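Local coordinates for protein CbsA (PDB 5XYH) that hydrolyses 1,4-beta-glucosidic bonds of cellulose as a family 6 cellobiosidase, an exoglucanase that probably releases cellobiose from chain ends, at residues L116-Y119 / K120-I124. Sequence-based numbering, arbitrary orientation.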
ATOM      1  N   LEU A 116     -11.280 -10.747 -17.375  1.00 14.95           N
ATOM      2  CA  LEU A 116     -11.015  -9.348 -17.689  1.00 15.23           C
ATOM      3  C   LEU A 116     -12.299  -8.598 -18.032  1.00 15.61           C
ATOM      4  O   LEU A 116     -12.477  -7.442 -17.621  1.00 14.51           O
ATOM      5  CB  LEU A 116     -10.012  -9.263 -18.834  1.00 14.81           C
ATOM      6  CG  LEU A 116      -9.647  -7.871 -19.343  1.00 14.79           C
ATOM      7  CD1 LEU A 116      -9.016  -7.051 -18.226  1.00 15.42           C
ATOM      8  CD2 LEU A 116      -8.734  -7.976 -20.538  1.00 15.02           C
ATOM      9  N   GLN A 117     -13.216  -9.240 -18.765  1.00 14.49           N
ATOM     10  CA  GLN A 117     -14.462  -8.549 -19.112  1.00 16.38           C
ATOM     11  C   GLN A 117     -15.315  -8.280 -17.876  1.00 15.39           C
ATOM     12  O   GLN A 117     -15.993  -7.247 -17.791  1.00 15.01           O
ATOM     13  CB  GLN A 117     -15.268  -9.352 -20.136  1.00 16.35           C
ATOM     14  CG  GLN A 117     -16.446  -8.544 -20.696  1.00 16.35           C
ATOM     15  CD  GLN A 117     -15.968  -7.330 -21.479  1.00 17.42           C
ATOM     16  OE1 GLN A 117     -15.232  -7.465 -22.448  1.00 18.30           O
ATOM     17  NE2 GLN A 117     -16.355  -6.139 -21.036  1.00 17.98           N
ATOM     18  N   ARG A 118     -15.325  -9.215 -16.923  1.00 15.22           N
ATOM     19  CA  ARG A 118     -16.005  -8.950 -15.661  1.00 15.03           C
ATOM     20  C   ARG A 118     -15.370  -7.762 -14.951  1.00 15.26           C
ATOM     21  O   ARG A 118     -16.075  -6.883 -14.436  1.00 14.83           O
ATOM     22  CB  ARG A 118     -15.974 -10.182 -14.753  1.00 15.48           C
ATOM     23  CG  ARG A 118     -16.778 -11.366 -15.228  1.00 16.14           C
ATOM     24  CD  ARG A 118     -16.943 -12.364 -14.084  1.00 16.45           C
ATOM     25  NE  ARG A 118     -17.798 -11.809 -13.037  1.00 16.19           N
ATOM     26  CZ  ARG A 118     -17.837 -12.235 -11.776  1.00 16.63           C
ATOM     27  NH1 ARG A 118     -17.056 -13.222 -11.374  1.00 17.15           N
ATOM     28  NH2 ARG A 118     -18.668 -11.664 -10.912  1.00 17.85           N
ATOM     29  N   TYR A 119     -14.033  -7.726 -14.914  1.00 14.43           N
ATOM     30  CA  TYR A 119     -13.321  -6.597 -14.319  1.00 14.13           C
ATOM     31  C   TYR A 119     -13.774  -5.275 -14.937  1.00 14.45           C
ATOM     32  O   TYR A 119     -14.034  -4.295 -14.226  1.00 13.40           O
ATOM     33  CB  TYR A 119     -11.813  -6.795 -14.506  1.00 14.17           C
ATOM     34  CG  TYR A 119     -10.947  -5.707 -13.910  1.00 13.62           C
ATOM     35  CD1 TYR A 119     -10.723  -5.650 -12.547  1.00 13.32           C
ATOM     36  CD2 TYR A 119     -10.311  -4.767 -14.726  1.00 14.16           C
ATOM     37  CE1 TYR A 119      -9.920  -4.672 -11.990  1.00 12.51           C
ATOM     38  CE2 TYR A 119      -9.503  -3.778 -14.182  1.00 13.03           C
ATOM     39  CZ  TYR A 119      -9.308  -3.748 -12.809  1.00 12.96           C
ATOM     40  OH  TYR A 119      -8.511  -2.790 -12.244  1.00 12.64           O
ATOM     41  N   LYS A 120     -13.871  -5.241 -16.273  1.00 14.06           N
ATOM     42  CA  LYS A 120     -14.291  -4.025 -16.967  1.00 14.83           C
ATOM     43  C   LYS A 120     -15.731  -3.655 -16.627  1.00 15.15           C
ATOM     44  O   LYS A 120     -16.015  -2.507 -16.271  1.00 15.17           O
ATOM     45  CB  LYS A 120     -14.137  -4.195 -18.481  1.00 15.28           C
ATOM     46  CG  LYS A 120     -12.709  -4.336 -18.977  1.00 15.51           C
ATOM     47  CD  LYS A 120     -12.683  -4.621 -20.477  1.00 17.73           C
ATOM     48  CE  LYS A 120     -11.262  -4.591 -21.031  1.00 16.56           C
ATOM     49  NZ  LYS A 120     -11.240  -4.962 -22.480  1.00 16.97           N
ATOM     50  N   THR A 121     -16.657  -4.611 -16.744  1.00 14.82           N
ATOM     51  CA  THR A 121     -18.085  -4.292 -16.703  1.00 15.60           C
ATOM     52  C   THR A 121     -18.632  -4.233 -15.275  1.00 15.77           C
ATOM     53  O   THR A 121     -19.316  -3.270 -14.916  1.00 16.72           O
ATOM     54  CB  THR A 121     -18.875  -5.310 -17.550  1.00 16.55           C
ATOM     55  OG1 THR A 121     -18.393  -5.284 -18.898  1.00 17.44           O
ATOM     56  CG2 THR A 121     -20.360  -4.988 -17.566  1.00 16.42           C
ATOM     57  N   GLU A 122     -18.345  -5.240 -14.444  1.00 16.02           N
ATOM     58  CA  GLU A 122     -18.956  -5.294 -13.118  1.00 15.47           C
ATOM     59  C   GLU A 122     -18.165  -4.552 -12.046  1.00 15.67           C
ATOM     60  O   GLU A 122     -18.699  -4.312 -10.955  1.00 14.63           O
ATOM     61  CB  GLU A 122     -19.136  -6.744 -12.669  1.00 16.62           C
ATOM     62  CG  GLU A 122     -20.031  -7.583 -13.545  1.00 17.37           C
ATOM     63  CD  GLU A 122     -19.943  -9.060 -13.191  1.00 17.70           C
ATOM     64  OE1 GLU A 122     -20.138  -9.413 -12.007  1.00 20.10           O
ATOM     65  OE2 GLU A 122     -19.647  -9.870 -14.087  1.00 18.72           O
ATOM     66  N   TYR A 123     -16.909  -4.199 -12.318  1.00 14.32           N
ATOM     67  CA  TYR A 123     -16.064  -3.541 -11.329  1.00 14.35           C
ATOM     68  C   TYR A 123     -15.715  -2.125 -11.781  1.00 14.32           C
ATOM     69  O   TYR A 123     -16.262  -1.164 -11.240  1.00 13.79           O
ATOM     70  CB  TYR A 123     -14.818  -4.401 -11.058  1.00 13.55           C
ATOM     71  CG  TYR A 123     -13.907  -3.839  -9.999  1.00 12.86           C
ATOM     72  CD1 TYR A 123     -14.241  -3.916  -8.653  1.00 12.42           C
ATOM     73  CD2 TYR A 123     -12.714  -3.218 -10.350  1.00 12.89           C
ATOM     74  CE1 TYR A 123     -13.421  -3.391  -7.684  1.00 12.58           C
ATOM     75  CE2 TYR A 123     -11.890  -2.679  -9.392  1.00 12.38           C
ATOM     76  CZ  TYR A 123     -12.250  -2.762  -8.060  1.00 12.50           C
ATOM     77  OH  TYR A 123     -11.430  -2.226  -7.105  1.00 12.97           O
ATOM     78  N   ILE A 124     -14.860  -1.960 -12.797  1.00 14.01           N
ATOM     79  CA  ILE A 124     -14.394  -0.621 -13.184  1.00 13.75           C
ATOM     80  C   ILE A 124     -15.556   0.258 -13.657  1.00 14.80           C
ATOM     81  O   ILE A 124     -15.670   1.427 -13.261  1.00 13.62           O
ATOM     82  CB  ILE A 124     -13.299  -0.706 -14.262  1.00 14.29           C
ATOM     83  CG1 ILE A 124     -12.009  -1.361 -13.723  1.00 13.35           C
ATOM     84  CG2 ILE A 124     -12.992   0.690 -14.772  1.00 13.55           C
ATOM     85  CD1 ILE A 124     -11.397  -0.657 -12.516  1.00 12.79           C
TER
HETATM   86  O   HOH W   1     -12.646  -7.454 -22.432  1.00 18.26           O
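Arg118 and Glu122, one turn apart on helix 113-131, form a two-pronged salt bridge. Arg118 NE reaches Glu122 OE2 at 2.9 Å and its NH2 reaches OE1 of the same carboxylate, one nitrogen for each oxygen. Both oxygens lie in the guanidinium plane, yet the carboxylate is turned 35° out of it, so that NE meets OE2 from above the carboxylate plane and NH2 comes to OE1 on the syn side. The bend in the arginine chain at chi3 (68°) swings the guanidinium toward the glutamate.

On the neighbouring flank Gln117 is bound at both ends of its amide, which fixes the flip of the group: Gln117 NE2 donates in plane to Thr121 OG1 (3.1 Å), while OE1 accepts from a water that in turn accepts from Lys120 NZ. The extended lysine chain runs back past Leu116, Lys120 CE 4.0 Å from Leu116 CG.

Over residues 120-124 the helix widens into a pi-type turn. Ile124 N bonds Tyr119 O nearly straight (2.9 Å, 176°), whereas Tyr123 N makes a weak bond to that same oxygen.

On the buried flank, Ile124 CG1 lies over one face of the Tyr119 ring, 3.9 Å from its centroid, a CH-pi contact. The rings of Tyr119 and Tyr123 lie roughly parallel with little overlap, meeting through Tyr119 CE1 and Tyr123 CD2 (3.6 Å).

Tyr119 OH bonds Glu146, Tyr123 OH Leu51 O and Tyr93 N. Helix 113-131 follows strand 86-92 of the family 6 alpha/beta-barrel core and packs on its Ile92, between helices 170-183 and 54-58.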